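Local coordinates for amino acid adenylation domain-containing protein (PDB 6ULY) that probably selects and activates an alpha-keto acid as its acyl adenylate, as the adenylation domain of a nonribosomal depsipeptide synthetase module, at residues D52-L63 / V153-A164; I310-A318 / A345-S353. All blocks are in the same frame, centred on the assembly; numbering follows the deposited sequence.

Both contacts lie within the AMP-binding, ANL-superfamily part of the chain and fasten a loop to a helix. Interaction 1 joins helix 46-62 to the loop after strand 150-152, at the border of a seven-stranded mixed sheet; interaction 2 joins helix 307-317 to the loop after strand 338-342, beside a nine-stranded one. Their centres are about 47 Å apart, on opposite sides of the chain's centre, and their nearest atoms about 31 Å apart. In interaction 2 the side chain of Ile310 is still about 10 Å from the bound keto acyl adenylate, too far to touch it. Arg55 and Arg161 in interaction 1 and Arg348 in interaction 2 bind sulfate ions, probably from the crystallisation liquor.

Interaction 1 of 2, residues D52-L63 / V153-A164; sequences DAERVLTGLRAL and VEPMLTLERDTA. With SO4 (sulfate ion), chain G; SO4 (sulfate ion), chain H.
Arg55 lies along the loop 153-164. CG stands anti to the carbonyl carbon (chi1 -62°) and the chain runs extended to NE, which carries it along the loop backbone. CB packs near the carbonyl oxygens of Met156 and Leu159, CG against Leu159 O and Arg161 CG, and CD against the carbonyl oxygens of Leu157 and Leu159. At the tip, Arg55 NH1 gives Leu159 O a nearly straight hydrogen bond of 3.3 Å, in both the guanidinium and the carbonyl plane. Arg55 NH1 also binds a sulfate oxygen, O2, at 2.7 Å. Arg161 CG covers one guanidinium face. The two guanidinium planes stand 89° apart, and the same sulfate bridges both residues from one side, its O1 accepting from Arg161 N; the anion probably offsets the nearness of the like charges.

Beside Arg55, Glu54 O accepts from Asp162 N at 3.0 Å, on the opposite face of that carbonyl to Thr58 N, its helical donor. Arg161 NH2 bridges to Glu54 OE2 on the syn side. Thr58 OG1 donates to Glu160 O at 2.5 Å. Farther along the helix, the long Arg61 clasps Ala164 O end-on, with NH1 at 2.8 Å and NH2 at 2.9 Å, while NH1 also forms a salt bridge with the Asp162 carboxylate. OD1 of that group accepts from Ala164 N, an Asx turn.

Beneath this outer polar layer the flexible Met156 runs straight into the interior: SD meets Val56 CG1 at 3.8 Å and CE reaches Leu60 and Leu63. Leu127 of strand 125-128 borders the same apolar patch, and Gly59, lacking a side chain, lets Leu159 CD1 lie close to the helix. Two arginines and a threonine thus hold the loop carbonyls of Leu159, Glu160 and Ala164, an attachment that probably depends on charge outside and apolar packing below.

Interaction 2 of 2, residues I310-A318 / A345-S353; sequences IHRFLHLLA and AIERGDENS. With SO4 (sulfate ion), chain E; SO4 (sulfate ion), chain L.
Arg348, His311 and Leu314 bury the most surface where the loop 345-353 docks on helix 307-317, a helix flanking the nine-stranded mixed sheet of this ANL-type adenylation domain. The loop contains two successive type I beta turns, Glu347 to Asp350 and Asp350 to Ser353.

Arg348 leads. Its CG is anti to the backbone N (chi1 -173°), which lays the methylene part against the helix, CG meeting Leu314 CB at 3.7 Å. Bends at the next two torsions then carry the guanidinium past Ala318, whose small CB sits 3.4 Å from Arg348 NE and lets the charged end pass close by. A long, flexible arginine suits this place because its shaft is apolar and its tip can remain at the surface. There Arg348 NH1 meets O3 of one sulfate at 2.6 Å, while NH1 and NH2 both make weak bonds to O2 of a second.

Leu314 is the hydrophobic counterpart. Its CD1 reaches Ile346 CG2 at 3.9 Å, the two side chains crossing at about a right angle, and Ile310 CD1 closes on Ile346 CD1. Ile327 of strand 327-333 touches Ile310 and Leu314, and Pro329 of the same strand touches Ile346, so helix and loop both rest on the sheet.

His311 works at the other flank. With CG anti to its own backbone N, the imidazole lies against the loop and presents a face to Glu351, whose CG lies over it in a CH-pi contact, 3.6 Å from the ring centroid. Arg348 O approaches in the ring plane, so the flat ring offers a face to a methylene and an edge to a carbonyl. A single water joins the two segments nearer the helix end, donating to Leu314 O at 2.6 Å and accepting from Arg348 NE at 2.7 Å.

Interaction 1 of 2, residues D52-L63 / V153-A164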
loop_
_atom_site.group_PDB
_atom_site.type_symbol
_atom_site.label_atom_id
_atom_site.label_comp_id
_atom_site.label_asym_id
_atom_site.label_seq_id
_atom_site.Cartn_x
_atom_site.Cartn_y
_atom_site.Cartn_z
ATOM N N ASP A 52 -32.085 16.261 -20.866
ATOM C CA ASP A 52 -31.899 16.158 -19.422
ATOM C C ASP A 52 -30.492 16.579 -19.017
ATOM O O ASP A 52 -30.317 17.332 -18.050
ATOM C CB ASP A 52 -32.189 14.732 -18.957
ATOM C CG ASP A 52 -33.665 14.396 -19.023
ATOM O OD1 ASP A 52 -34.476 15.337 -18.919
ATOM O OD2 ASP A 52 -34.013 13.204 -19.180
ATOM N N ALA A 53 -29.476 16.117 -19.751
ATOM C CA ALA A 53 -28.107 16.511 -19.437
ATOM C C ALA A 53 -27.924 18.014 -19.591
ATOM O O ALA A 53 -27.194 18.642 -18.816
ATOM C CB ALA A 53 -27.124 15.756 -20.330
ATOM N N GLU A 54 -28.585 18.607 -20.588
ATOM C CA GLU A 54 -28.500 20.052 -20.768
ATOM C C GLU A 54 -29.201 20.794 -19.639
ATOM O O GLU A 54 -28.749 21.869 -19.229
ATOM C CB GLU A 54 -29.092 20.442 -22.124
ATOM C CG GLU A 54 -28.186 20.111 -23.307
ATOM C CD GLU A 54 -28.905 20.158 -24.641
ATOM O OE1 GLU A 54 -28.235 19.992 -25.683
ATOM O OE2 GLU A 54 -30.138 20.360 -24.651
ATOM N N ARG A 55 -30.296 20.240 -19.116
ATOM C CA ARG A 55 -30.953 20.851 -17.964
ATOM C C ARG A 55 -30.038 20.812 -16.746
ATOM O O ARG A 55 -29.797 21.839 -16.099
ATOM C CB ARG A 55 -32.280 20.144 -17.677
ATOM C CG ARG A 55 -33.294 20.246 -18.809
ATOM C CD ARG A 55 -34.655 19.680 -18.417
ATOM N NE ARG A 55 -35.422 19.258 -19.589
ATOM C CZ ARG A 55 -36.058 20.089 -20.411
ATOM N NH1 ARG A 55 -36.017 21.398 -20.197
ATOM N NH2 ARG A 55 -36.730 19.613 -21.452
ATOM N N VAL A 56 -29.501 19.632 -16.428
ATOM C CA VAL A 56 -28.563 19.537 -15.312
ATOM C C VAL A 56 -27.387 20.483 -15.524
ATOM O O VAL A 56 -26.865 21.073 -14.568
ATOM C CB VAL A 56 -28.097 18.081 -15.125
ATOM C CG1 VAL A 56 -27.014 18.003 -14.055
ATOM C CG2 VAL A 56 -29.273 17.198 -14.756
ATOM N N LEU A 57 -26.958 20.653 -16.778
ATOM C CA LEU A 57 -25.838 21.547 -17.058
ATOM C C LEU A 57 -26.149 22.976 -16.634
ATOM O O LEU A 57 -25.253 23.707 -16.195
ATOM C CB LEU A 57 -25.485 21.499 -18.546
ATOM C CG LEU A 57 -24.417 22.486 -19.023
ATOM C CD1 LEU A 57 -23.080 22.237 -18.331
ATOM C CD2 LEU A 57 -24.260 22.396 -20.535
ATOM N N THR A 58 -27.407 23.399 -16.772
ATOM C CA THR A 58 -27.775 24.744 -16.341
ATOM C C THR A 58 -27.503 24.931 -14.857
ATOM O O THR A 58 -26.964 25.963 -14.438
ATOM C CB THR A 58 -29.250 25.013 -16.642
ATOM O OG1 THR A 58 -29.467 25.000 -18.057
ATOM C CG2 THR A 58 -29.670 26.362 -16.069
ATOM N N GLY A 59 -27.882 23.946 -14.043
ATOM C CA GLY A 59 -27.674 24.065 -12.611
ATOM C C GLY A 59 -26.208 24.023 -12.227
ATOM O O GLY A 59 -25.769 24.775 -11.353
ATOM N N LEU A 60 -25.432 23.149 -12.872
ATOM C CA LEU A 60 -24.008 23.061 -12.558
ATOM C C LEU A 60 -23.299 24.375 -12.856
ATOM O O LEU A 60 -22.488 24.848 -12.051
ATOM C CB LEU A 60 -23.367 21.913 -13.338
ATOM C CG LEU A 60 -23.896 20.512 -13.018
ATOM C CD1 LEU A 60 -23.197 19.465 -13.863
ATOM C CD2 LEU A 60 -23.742 20.194 -11.538
ATOM N N ARG A 61 -23.600 24.989 -14.005
ATOM C CA ARG A 61 -23.005 26.285 -14.313
ATOM C C ARG A 61 -23.517 27.366 -13.370
ATOM O O ARG A 61 -22.789 28.320 -13.073
ATOM C CB ARG A 61 -23.281 26.653 -15.771
ATOM C CG ARG A 61 -22.350 25.947 -16.746
ATOM C CD ARG A 61 -22.725 26.184 -18.195
ATOM N NE ARG A 61 -21.697 25.670 -19.097
ATOM C CZ ARG A 61 -21.888 25.395 -20.383
ATOM N NH1 ARG A 61 -23.079 25.573 -20.937
ATOM N NH2 ARG A 61 -20.886 24.930 -21.115
ATOM N N ALA A 62 -24.750 27.229 -12.878
ATOM C CA ALA A 62 -25.251 28.171 -11.882
ATOM C C ALA A 62 -24.462 28.077 -10.583
ATOM O O ALA A 62 -24.356 29.066 -9.848
ATOM C CB ALA A 62 -26.734 27.921 -11.618
ATOM N N LEU A 63 -23.906 26.905 -10.282
ATOM C CA LEU A 63 -23.084 26.718 -9.093
ATOM C C LEU A 63 -21.630 27.113 -9.313
ATOM O O LEU A 63 -20.823 26.975 -8.390
ATOM C CB LEU A 63 -23.164 25.261 -8.633
ATOM C CG LEU A 63 -24.568 24.821 -8.209
ATOM C CD1 LEU A 63 -24.644 23.317 -8.000
ATOM C CD2 LEU A 63 -24.996 25.558 -6.948
ATOM N N VAL A 153 -29.273 16.264 -8.080
ATOM C CA VAL A 153 -29.467 16.325 -9.524
ATOM C C VAL A 153 -30.939 16.509 -9.888
ATOM O O VAL A 153 -31.263 17.296 -10.780
ATOM C CB VAL A 153 -28.879 15.058 -10.171
ATOM C CG1 VAL A 153 -29.424 14.866 -11.576
ATOM C CG2 VAL A 153 -27.360 15.135 -10.195
ATOM N N GLU A 154 -31.845 15.781 -9.233
ATOM C CA GLU A 154 -33.267 15.870 -9.573
ATOM C C GLU A 154 -33.775 17.306 -9.617
ATOM O O GLU A 154 -34.420 17.677 -10.609
ATOM C CB GLU A 154 -34.092 15.033 -8.587
ATOM C CG GLU A 154 -33.892 13.527 -8.716
ATOM C CD GLU A 154 -32.755 13.005 -7.846
ATOM O OE1 GLU A 154 -31.899 13.813 -7.433
ATOM O OE2 GLU A 154 -32.727 11.786 -7.567
ATOM N N PRO A 155 -33.518 18.154 -8.622
ATOM C CA PRO A 155 -33.912 19.567 -8.748
ATOM C C PRO A 155 -33.447 20.224 -10.040
ATOM O O PRO A 155 -34.145 21.100 -10.566
ATOM C CB PRO A 155 -33.253 20.219 -7.525
ATOM C CG PRO A 155 -33.091 19.115 -6.541
ATOM C CD PRO A 155 -32.826 17.882 -7.349
ATOM N N MET A 156 -32.281 19.832 -10.564
ATOM C CA MET A 156 -31.779 20.444 -11.790
ATOM C C MET A 156 -32.566 19.992 -13.011
ATOM O O MET A 156 -32.615 20.716 -14.012
ATOM C CB MET A 156 -30.296 20.116 -11.973
ATOM C CG MET A 156 -29.418 20.548 -10.815
ATOM S SD MET A 156 -27.681 20.080 -10.989
ATOM C CE MET A 156 -27.028 20.610 -9.411
ATOM N N LEU A 157 -33.188 18.811 -12.952
ATOM C CA LEU A 157 -33.945 18.313 -14.092
ATOM C C LEU A 157 -35.130 19.200 -14.442
ATOM O O LEU A 157 -35.713 19.029 -15.519
ATOM C CB LEU A 157 -34.444 16.890 -13.822
ATOM C CG LEU A 157 -33.501 15.737 -14.171
ATOM C CD1 LEU A 157 -34.167 14.405 -13.871
ATOM C CD2 LEU A 157 -33.075 15.791 -15.634
ATOM N N THR A 158 -35.499 20.138 -13.571
ATOM C CA THR A 158 -36.618 21.034 -13.818
ATOM C C THR A 158 -36.163 22.384 -14.358
ATOM O O THR A 158 -36.926 23.355 -14.312
ATOM C CB THR A 158 -37.431 21.228 -12.537
ATOM O OG1 THR A 158 -36.758 22.149 -11.670
ATOM C CG2 THR A 158 -37.619 19.904 -11.809
ATOM N N LEU A 159 -34.942 22.465 -14.872
ATOM C CA LEU A 159 -34.390 23.721 -15.353
ATOM C C LEU A 159 -34.454 23.794 -16.874
ATOM O O LEU A 159 -34.721 22.806 -17.566
ATOM C CB LEU A 159 -32.947 23.887 -14.875
ATOM C CG LEU A 159 -32.748 23.984 -13.362
ATOM C CD1 LEU A 159 -31.267 24.146 -13.039
ATOM C CD2 LEU A 159 -33.566 25.130 -12.794
ATOM N N GLU A 160 -34.225 25.001 -17.386
ATOM C CA GLU A 160 -34.084 25.202 -18.819
ATOM C C GLU A 160 -32.840 24.485 -19.329
ATOM O O GLU A 160 -31.835 24.358 -18.623
ATOM C CB GLU A 160 -33.986 26.693 -19.141
ATOM C CG GLU A 160 -35.016 27.192 -20.136
ATOM C CD GLU A 160 -34.742 28.611 -20.598
ATOM O OE1 GLU A 160 -33.591 28.900 -20.991
ATOM O OE2 GLU A 160 -35.675 29.441 -20.564
ATOM N N ARG A 161 -32.912 24.011 -20.569
ATOM C CA ARG A 161 -31.767 23.354 -21.181
ATOM C C ARG A 161 -30.691 24.378 -21.519
ATOM O O ARG A 161 -30.984 25.441 -22.075
ATOM C CB ARG A 161 -32.191 22.602 -22.442
ATOM C CG ARG A 161 -33.073 21.401 -22.174
ATOM C CD ARG A 161 -33.452 20.667 -23.458
ATOM N NE ARG A 161 -34.281 21.479 -24.352
ATOM C CZ ARG A 161 -33.876 22.013 -25.504
ATOM N NH1 ARG A 161 -34.726 22.729 -26.227
ATOM N NH2 ARG A 161 -32.637 21.836 -25.947
ATOM N N ASP A 162 -29.447 24.058 -21.165
ATOM C CA ASP A 162 -28.280 24.834 -21.568
ATOM C C ASP A 162 -27.683 24.142 -22.788
ATOM O O ASP A 162 -27.076 23.073 -22.666
ATOM C CB ASP A 162 -27.264 24.932 -20.432
ATOM C CG ASP A 162 -26.188 25.963 -20.699
ATOM O OD1 ASP A 162 -25.813 26.140 -21.878
ATOM O OD2 ASP A 162 -25.715 26.596 -19.728
ATOM N N THR A 163 -27.872 24.740 -23.961
ATOM C CA THR A 163 -27.490 24.122 -25.225
ATOM C C THR A 163 -26.069 24.464 -25.655
ATOM O O THR A 163 -25.649 24.047 -26.740
ATOM C CB THR A 163 -28.462 24.547 -26.329
ATOM O OG1 THR A 163 -28.365 25.963 -26.526
ATOM C CG2 THR A 163 -29.895 24.180 -25.954
ATOM N N ALA A 164 -25.321 25.205 -24.842
ATOM C CA ALA A 164 -23.966 25.624 -25.196
ATOM C C ALA A 164 -22.977 24.606 -24.639
ATOM O O ALA A 164 -22.475 24.739 -23.522
ATOM C CB ALA A 164 -23.690 27.027 -24.668
HETATM S S SO4 G . -36.384 23.818 -22.420
HETATM O O1 SO4 G . -34.978 23.732 -22.625
HETATM O O2 SO4 G . -36.653 23.902 -21.014
HETATM O O3 SO4 G . -36.850 25.034 -23.054
HETATM O O4 SO4 G . -37.021 22.637 -22.986
HETATM S S SO4 H . -32.532 23.409 -29.501
HETATM O O1 SO4 H . -32.126 24.157 -30.671
HETATM O O2 SO4 H . -31.485 22.514 -29.112
HETATM O O3 SO4 H . -32.803 24.326 -28.410
HETATM O O4 SO4 H . -33.684 22.632 -29.838
#

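Interaction 2 of 2, residues I310-A318 / A345-S353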
loop_
_atom_site.group_PDB
_atom_site.type_symbol
_atom_site.label_atom_id
_atom_site.label_comp_id
_atom_site.label_asym_id
_atom_site.label_seq_id
_atom_site.Cartn_x
_atom_site.Cartn_y
_atom_site.Cartn_z
ATOM N N ILE A 310 -18.916 -21.273 -14.675
ATOM C CA ILE A 310 -19.570 -20.914 -15.929
ATOM C C ILE A 310 -20.240 -22.132 -16.550
ATOM O O ILE A 310 -21.327 -22.028 -17.129
ATOM C CB ILE A 310 -18.565 -20.263 -16.899
ATOM C CG1 ILE A 310 -17.395 -21.204 -17.186
ATOM C CG2 ILE A 310 -18.066 -18.942 -16.336
ATOM C CD1 ILE A 310 -16.302 -20.577 -18.038
ATOM N N HIS A 311 -19.612 -23.306 -16.442
ATOM C CA HIS A 311 -20.207 -24.508 -17.017
ATOM C C HIS A 311 -21.514 -24.854 -16.318
ATOM O O HIS A 311 -22.520 -25.161 -16.969
ATOM C CB HIS A 311 -19.229 -25.678 -16.931
ATOM C CG HIS A 311 -19.750 -26.938 -17.550
ATOM N ND1 HIS A 311 -20.070 -28.057 -16.810
ATOM C CD2 HIS A 311 -20.021 -27.252 -18.840
ATOM C CE1 HIS A 311 -20.506 -29.007 -17.617
ATOM N NE2 HIS A 311 -20.486 -28.545 -18.854
ATOM N N ARG A 312 -21.519 -24.814 -14.983
ATOM C CA ARG A 312 -22.753 -25.060 -14.245
ATOM C C ARG A 312 -23.799 -24.004 -14.575
ATOM O O ARG A 312 -24.988 -24.310 -14.699
ATOM C CB ARG A 312 -22.467 -25.086 -12.743
ATOM C CG ARG A 312 -23.660 -25.471 -11.881
ATOM C CD ARG A 312 -23.993 -26.945 -12.024
ATOM N NE ARG A 312 -25.365 -27.240 -11.623
ATOM C CZ ARG A 312 -25.940 -28.432 -11.747
ATOM N NH1 ARG A 312 -25.261 -29.451 -12.262
ATOM N NH2 ARG A 312 -27.196 -28.608 -11.357
ATOM N N PHE A 313 -23.367 -22.752 -14.723
ATOM C CA PHE A 313 -24.283 -21.676 -15.084
ATOM C C PHE A 313 -24.958 -21.960 -16.420
ATOM O O PHE A 313 -26.174 -21.793 -16.562
ATOM C CB PHE A 313 -23.507 -20.360 -15.128
ATOM C CG PHE A 313 -24.358 -19.140 -15.296
ATOM C CD1 PHE A 313 -24.701 -18.686 -16.559
ATOM C CD2 PHE A 313 -24.772 -18.415 -14.191
ATOM C CE1 PHE A 313 -25.460 -17.549 -16.714
ATOM C CE2 PHE A 313 -25.529 -17.277 -14.339
ATOM C CZ PHE A 313 -25.878 -16.843 -15.604
ATOM N N LEU A 314 -24.178 -22.397 -17.413
ATOM C CA LEU A 314 -24.747 -22.698 -18.724
ATOM C C LEU A 314 -25.643 -23.930 -18.667
ATOM O O LEU A 314 -26.662 -24.000 -19.365
ATOM C CB LEU A 314 -23.628 -22.898 -19.745
ATOM C CG LEU A 314 -22.721 -21.691 -20.001
ATOM C CD1 LEU A 314 -21.470 -22.116 -20.759
ATOM C CD2 LEU A 314 -23.467 -20.601 -20.763
ATOM N N HIS A 315 -25.273 -24.913 -17.845
ATOM C CA HIS A 315 -26.073 -26.126 -17.719
ATOM C C HIS A 315 -27.406 -25.829 -17.042
ATOM O O HIS A 315 -28.466 -26.253 -17.517
ATOM C CB HIS A 315 -25.281 -27.177 -16.940
ATOM C CG HIS A 315 -25.953 -28.510 -16.848
ATOM N ND1 HIS A 315 -26.628 -28.928 -15.721
ATOM C CD2 HIS A 315 -26.041 -29.529 -17.737
ATOM C CE1 HIS A 315 -27.110 -30.142 -15.922
ATOM N NE2 HIS A 315 -26.767 -30.529 -17.139
ATOM N N LEU A 316 -27.372 -25.075 -15.939
ATOM C CA LEU A 316 -28.597 -24.776 -15.206
ATOM C C LEU A 316 -29.586 -24.001 -16.064
ATOM O O LEU A 316 -30.802 -24.217 -15.971
ATOM C CB LEU A 316 -28.275 -23.983 -13.939
ATOM C CG LEU A 316 -27.732 -24.759 -12.739
ATOM C CD1 LEU A 316 -27.287 -23.799 -11.649
ATOM C CD2 LEU A 316 -28.772 -25.721 -12.196
ATOM N N LEU A 317 -29.093 -23.087 -16.896
ATOM C CA LEU A 317 -29.956 -22.188 -17.651
ATOM C C LEU A 317 -30.229 -22.663 -19.073
ATOM O O LEU A 317 -30.990 -22.005 -19.789
ATOM C CB LEU A 317 -29.346 -20.784 -17.688
ATOM C CG LEU A 317 -29.179 -20.087 -16.337
ATOM C CD1 LEU A 317 -28.627 -18.683 -16.538
ATOM C CD2 LEU A 317 -30.491 -20.038 -15.569
ATOM N N ALA A 318 -29.629 -23.772 -19.501
ATOM C CA ALA A 318 -29.934 -24.326 -20.819
ATOM C C ALA A 318 -31.423 -24.578 -21.023
ATOM O O ALA A 318 -31.964 -24.134 -22.050
ATOM C CB ALA A 318 -29.125 -25.613 -21.027
ATOM N N ALA A 345 -14.702 -18.704 -26.698
ATOM C CA ALA A 345 -14.491 -20.137 -26.837
ATOM C C ALA A 345 -15.186 -20.974 -25.775
ATOM O O ALA A 345 -15.104 -22.206 -25.834
ATOM C CB ALA A 345 -12.987 -20.451 -26.806
ATOM N N ILE A 346 -15.849 -20.356 -24.799
ATOM C CA ILE A 346 -16.536 -21.121 -23.765
ATOM C C ILE A 346 -17.784 -21.759 -24.359
ATOM O O ILE A 346 -18.584 -21.092 -25.030
ATOM C CB ILE A 346 -16.881 -20.221 -22.569
ATOM C CG1 ILE A 346 -15.601 -19.739 -21.871
ATOM C CG2 ILE A 346 -17.799 -20.955 -21.590
ATOM C CD1 ILE A 346 -14.775 -20.848 -21.228
ATOM N N GLU A 347 -17.957 -23.058 -24.114
ATOM C CA GLU A 347 -19.062 -23.823 -24.681
ATOM C C GLU A 347 -19.623 -24.767 -23.632
ATOM O O GLU A 347 -18.868 -25.503 -22.989
ATOM C CB GLU A 347 -18.603 -24.620 -25.906
ATOM C CG GLU A 347 -18.192 -23.759 -27.085
ATOM C CD GLU A 347 -17.462 -24.548 -28.152
ATOM O OE1 GLU A 347 -17.071 -25.704 -27.877
ATOM O OE2 GLU A 347 -17.276 -24.013 -29.266
ATOM N N ARG A 348 -20.950 -24.752 -23.469
ATOM C CA ARG A 348 -21.586 -25.647 -22.508
ATOM C C ARG A 348 -21.230 -27.101 -22.797
ATOM O O ARG A 348 -20.887 -27.864 -21.886
ATOM C CB ARG A 348 -23.105 -25.457 -22.532
ATOM C CG ARG A 348 -23.844 -26.234 -21.441
ATOM C CD ARG A 348 -25.187 -26.788 -21.920
ATOM N NE ARG A 348 -26.030 -25.758 -22.527
ATOM C CZ ARG A 348 -26.415 -25.735 -23.801
ATOM N NH1 ARG A 348 -26.059 -26.696 -24.646
ATOM N NH2 ARG A 348 -27.179 -24.741 -24.231
ATOM N N GLY A 349 -21.306 -27.500 -24.062
ATOM C CA GLY A 349 -21.056 -28.870 -24.450
ATOM C C GLY A 349 -19.610 -29.298 -24.487
ATOM O O GLY A 349 -19.336 -30.468 -24.771
ATOM N N ASP A 350 -18.666 -28.393 -24.209
ATOM C CA ASP A 350 -17.234 -28.713 -24.236
ATOM C C ASP A 350 -16.577 -28.015 -23.044
ATOM O O ASP A 350 -16.183 -26.849 -23.131
ATOM C CB ASP A 350 -16.600 -28.291 -25.556
ATOM C CG ASP A 350 -15.254 -28.952 -25.791
ATOM O OD1 ASP A 350 -14.991 -29.394 -26.930
ATOM O OD2 ASP A 350 -14.471 -29.052 -24.826
ATOM N N GLU A 351 -16.461 -28.741 -21.930
ATOM C CA GLU A 351 -15.855 -28.171 -20.732
ATOM C C GLU A 351 -14.398 -27.789 -20.950
ATOM O O GLU A 351 -13.873 -26.948 -20.212
ATOM C CB GLU A 351 -15.952 -29.159 -19.569
ATOM C CG GLU A 351 -17.353 -29.679 -19.312
ATOM C CD GLU A 351 -17.449 -30.494 -18.036
ATOM O OE1 GLU A 351 -16.465 -30.516 -17.265
ATOM O OE2 GLU A 351 -18.510 -31.113 -17.805
ATOM N N ASN A 352 -13.732 -28.388 -21.936
ATOM C CA ASN A 352 -12.332 -28.102 -22.208
ATOM C C ASN A 352 -12.135 -26.974 -23.209
ATOM O O ASN A 352 -11.015 -26.467 -23.334
ATOM C CB ASN A 352 -11.630 -29.364 -22.721
ATOM C CG ASN A 352 -11.494 -30.427 -21.650
ATOM O OD1 ASN A 352 -11.292 -30.117 -20.477
ATOM N ND2 ASN A 352 -11.609 -31.689 -22.047
ATOM N N SER A 353 -13.182 -26.564 -23.917
ATOM C CA SER A 353 -13.054 -25.469 -24.868
ATOM C C SER A 353 -12.838 -24.157 -24.124
ATOM O O SER A 353 -13.604 -23.811 -23.218
ATOM C CB SER A 353 -14.299 -25.383 -25.749
ATOM O OG SER A 353 -14.211 -24.296 -26.655
HETATM S S SO4 E . -27.261 -24.874 -27.846
HETATM O O1 SO4 E . -26.510 -25.107 -29.044
HETATM O O2 SO4 E . -26.361 -24.739 -26.741
HETATM O O3 SO4 E . -28.030 -23.673 -27.987
HETATM O O4 SO4 E . -28.141 -25.981 -27.610
HETATM S S SO4 L . -24.684 -30.491 -24.637
HETATM O O1 SO4 L . -23.925 -30.969 -25.735
HETATM O O2 SO4 L . -23.903 -30.553 -23.462
HETATM O O3 SO4 L . -25.107 -29.154 -24.886
HETATM O O4 SO4 L . -25.823 -31.309 -24.454
HETATM O O HOH W 1 -26.712 -23.219 -21.890
#